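Long-range contact in small COPII coat GTPase SAR1 (Encephalitozoon cuniculi, PDB 6VS4), which belongs to the ADP-ribosylation factor family of small GTPases, as a COPII coat GTPase, and holds guanosine-5'-diphosphate and a magnesium ion here: residues D48-T53 and V111-V116. Residues are numbered along the deposited sequence; the frame is centred on the assembly and turned at random.
Sequences DNAGKT and VFIVDV. With MG (magnesium ion), chain E; GDP (guanosine-5'-diphosphate), chain D.
The phosphate-binding loop at the head of helix 52-59 packs against the C-terminal end of strand 109-115, with Ala50 and Ile113 at the centre of the contact. Ile113 points at the loop and touches it with both branches. Ile113 CG2, anti to the backbone N, meets the carbonyl O of Ala50 at 3.4 Å and lies 4.0 Å from Ala50 CB, while Ile113 CD1 reaches the first turn of the helix, 3.9 Å from Lys52 CA and about as far from the CG of that lysine. The Ala50 methyl in turn rests 3.5 Å from the Ile113 carbonyl O. Further along, the side chains of Asn49 and Asp115 run alongside each other in the same direction, their amide and carboxylate planes 42° apart. A water bridges them, accepting from Asn49 ND2 and donating to Asp115 OD2 at 2.7 Å. Asp115 has stronger partners elsewhere: OD2 forms a salt bridge with Lys147, which also binds the Asn49 carbonyl, and OD1 accepts from the His117 amide. The arrangement is consistent with the P-loop (Walker A motif) of P-loop NTPases, joining strand 40-47 to helix 52-59, next to the parallel neighbouring strand 109-115. On the loop's ligand side, backbone amides surround the beta-phosphate of guanosine-5'-diphosphate: Asn49 N donates almost straight to O1B (2.7 Å, 168°), Gly51 N and Lys52 N to O3B, and Thr53 N to O2B. The Lys52 chain, bent at chi3 (-100°) and chi4, brings NZ to the same O3B, though the modelled separation is too short to be trusted in detail, and NZ also forms a salt bridge with Asp89. Thr53 OG1 and GDP O2B bind the magnesium ion, at 2.1 and 2.3 Å, together with two waters.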
loop_
_atom_site.group_PDB
_atom_site.type_symbol
_atom_site.label_atom_id
_atom_site.label_comp_id
_atom_site.label_asym_id
_atom_site.label_seq_id
_atom_site.Cartn_x
_atom_site.Cartn_y
_atom_site.Cartn_z
ATOM N N ASP A 48 5.904 36.180 -12.572
ATOM C CA ASP A 48 5.374 34.993 -13.232
ATOM C C ASP A 48 6.457 33.929 -13.409
ATOM O O ASP A 48 7.651 34.233 -13.494
ATOM C CB ASP A 48 4.797 35.362 -14.597
ATOM C CG ASP A 48 5.815 36.040 -15.478
ATOM O OD1 ASP A 48 6.169 37.199 -15.175
ATOM O OD2 ASP A 48 6.288 35.406 -16.448
ATOM N N ASN A 49 6.017 32.667 -13.472
ATOM C CA ASN A 49 6.847 31.472 -13.633
ATOM C C ASN A 49 7.601 31.105 -12.358
ATOM O O ASN A 49 8.482 30.234 -12.395
ATOM C CB ASN A 49 7.828 31.623 -14.808
ATOM C CG ASN A 49 8.224 30.293 -15.430
ATOM O OD1 ASN A 49 7.383 29.567 -15.963
ATOM N ND2 ASN A 49 9.521 29.990 -15.412
ATOM N N ALA A 50 7.287 31.740 -11.225
ATOM C CA ALA A 50 7.978 31.428 -9.976
ATOM C C ALA A 50 7.478 30.140 -9.323
ATOM O O ALA A 50 8.220 29.523 -8.550
ATOM C CB ALA A 50 7.837 32.592 -8.992
ATOM N N GLY A 51 6.259 29.718 -9.625
ATOM C CA GLY A 51 5.677 28.531 -9.046
ATOM C C GLY A 51 4.477 28.774 -8.144
ATOM O O GLY A 51 4.170 27.905 -7.317
ATOM N N LYS A 52 3.795 29.913 -8.285
ATOM C CA LYS A 52 2.682 30.250 -7.404
ATOM C C LYS A 52 1.486 29.344 -7.654
ATOM O O LYS A 52 0.937 28.753 -6.719
ATOM C CB LYS A 52 2.274 31.711 -7.609
ATOM C CG LYS A 52 3.273 32.735 -7.113
ATOM C CD LYS A 52 2.808 34.132 -7.489
ATOM C CE LYS A 52 3.546 34.620 -8.717
ATOM N NZ LYS A 52 3.312 33.811 -9.940
ATOM N N THR A 53 1.058 29.250 -8.915
ATOM C CA THR A 53 -0.077 28.403 -9.266
ATOM C C THR A 53 0.205 26.945 -8.926
ATOM O O THR A 53 -0.690 26.217 -8.478
ATOM C CB THR A 53 -0.396 28.563 -10.751
ATOM O OG1 THR A 53 -0.849 29.898 -11.005
ATOM C CG2 THR A 53 -1.464 27.576 -11.181
ATOM N N VAL A 111 2.899 34.899 1.114
ATOM C CA VAL A 111 3.846 33.908 0.628
ATOM C C VAL A 111 4.475 34.480 -0.637
ATOM O O VAL A 111 3.807 34.623 -1.669
ATOM C CB VAL A 111 3.164 32.557 0.374
ATOM C CG1 VAL A 111 4.151 31.533 -0.147
ATOM C CG2 VAL A 111 2.528 32.073 1.651
ATOM N N PHE A 112 5.754 34.828 -0.556
ATOM C CA PHE A 112 6.490 35.396 -1.674
ATOM C C PHE A 112 7.423 34.329 -2.236
ATOM O O PHE A 112 8.250 33.777 -1.500
ATOM C CB PHE A 112 7.280 36.631 -1.239
ATOM C CG PHE A 112 7.845 37.417 -2.386
ATOM C CD1 PHE A 112 9.075 37.089 -2.931
ATOM C CD2 PHE A 112 7.147 38.484 -2.924
ATOM C CE1 PHE A 112 9.600 37.819 -3.996
ATOM C CE2 PHE A 112 7.665 39.216 -3.990
ATOM C CZ PHE A 112 8.892 38.883 -4.523
ATOM N N ILE A 113 7.284 34.036 -3.529
ATOM C CA ILE A 113 7.976 32.926 -4.175
ATOM C C ILE A 113 8.969 33.463 -5.198
ATOM O O ILE A 113 8.622 34.324 -6.017
ATOM C CB ILE A 113 6.976 31.965 -4.834
ATOM C CG1 ILE A 113 5.956 31.492 -3.793
ATOM C CG2 ILE A 113 7.706 30.786 -5.431
ATOM C CD1 ILE A 113 4.989 30.431 -4.302
ATOM N N VAL A 114 10.194 32.929 -5.173
ATOM C CA VAL A 114 11.262 33.325 -6.084
ATOM C C VAL A 114 11.786 32.093 -6.813
ATOM O O VAL A 114 12.030 31.052 -6.194
ATOM C CB VAL A 114 12.413 34.029 -5.332
ATOM C CG1 VAL A 114 13.573 34.364 -6.287
ATOM C CG2 VAL A 114 11.917 35.270 -4.625
ATOM N N ASP A 115 11.985 32.224 -8.126
ATOM C CA ASP A 115 12.670 31.205 -8.921
ATOM C C ASP A 115 14.174 31.469 -8.832
ATOM O O ASP A 115 14.686 32.401 -9.457
ATOM C CB ASP A 115 12.175 31.245 -10.367
ATOM C CG ASP A 115 12.824 30.179 -11.260
ATOM O OD1 ASP A 115 13.819 29.543 -10.849
ATOM O OD2 ASP A 115 12.338 29.990 -12.399
ATOM N N VAL A 116 14.886 30.631 -8.074
ATOM C CA VAL A 116 16.313 30.842 -7.865
ATOM C C VAL A 116 17.117 30.567 -9.126
ATOM O O VAL A 116 18.275 30.986 -9.223
ATOM C CB VAL A 116 16.831 29.973 -6.703
ATOM C CG1 VAL A 116 16.005 30.209 -5.454
ATOM C CG2 VAL A 116 16.811 28.492 -7.087
HETATM MG MG MG E . -0.210 31.550 -12.187
HETATM P PB GDP D . 3.309 31.127 -11.792
HETATM O O1B GDP D . 3.422 32.090 -12.987
HETATM O O2B GDP D . 1.884 30.803 -11.451
HETATM O O3B GDP D . 4.113 31.715 -10.630
HETATM O O3A GDP D . 4.082 29.797 -12.189
HETATM P PA GDP D . 3.674 28.266 -12.270
HETATM O O1A GDP D . 2.795 28.108 -13.500
HETATM O O2A GDP D . 3.110 27.787 -10.992
HETATM O "O5'" GDP D . 5.042 27.515 -12.603
HETATM C "C5'" GDP D . 5.792 27.701 -13.822
HETATM C "C4'" GDP D . 6.587 26.452 -14.114
HETATM O "O4'" GDP D . 7.552 26.237 -13.060
HETATM C "C3'" GDP D . 5.768 25.162 -14.234
HETATM O "O3'" GDP D . 6.126 24.420 -15.394
HETATM C "C2'" GDP D . 6.114 24.402 -12.950
HETATM O "O2'" GDP D . 6.071 22.996 -13.157
HETATM C "C1'" GDP D . 7.549 24.865 -12.723
HETATM N N9 GDP D . 8.022 24.720 -11.338
HETATM C C8 GDP D . 7.420 25.160 -10.187
HETATM N N7 GDP D . 8.096 24.857 -9.103
HETATM C C5 GDP D . 9.205 24.170 -9.570
HETATM C C6 GDP D . 10.296 23.542 -8.876
HETATM O O6 GDP D . 10.503 23.535 -7.665
HETATM N N1 GDP D . 11.177 22.925 -9.739
HETATM C C2 GDP D . 11.068 22.918 -11.104
HETATM N N2 GDP D . 12.023 22.280 -11.784
HETATM N N3 GDP D . 10.070 23.501 -11.763
HETATM C C4 GDP D . 9.176 24.088 -10.944
HETATM O O HOH W 1 11.132 32.052 -13.654
HETATM O O HOH W 2 0.222 32.893 -10.809
HETATM O O HOH W 3 0.643 30.114 -13.310
#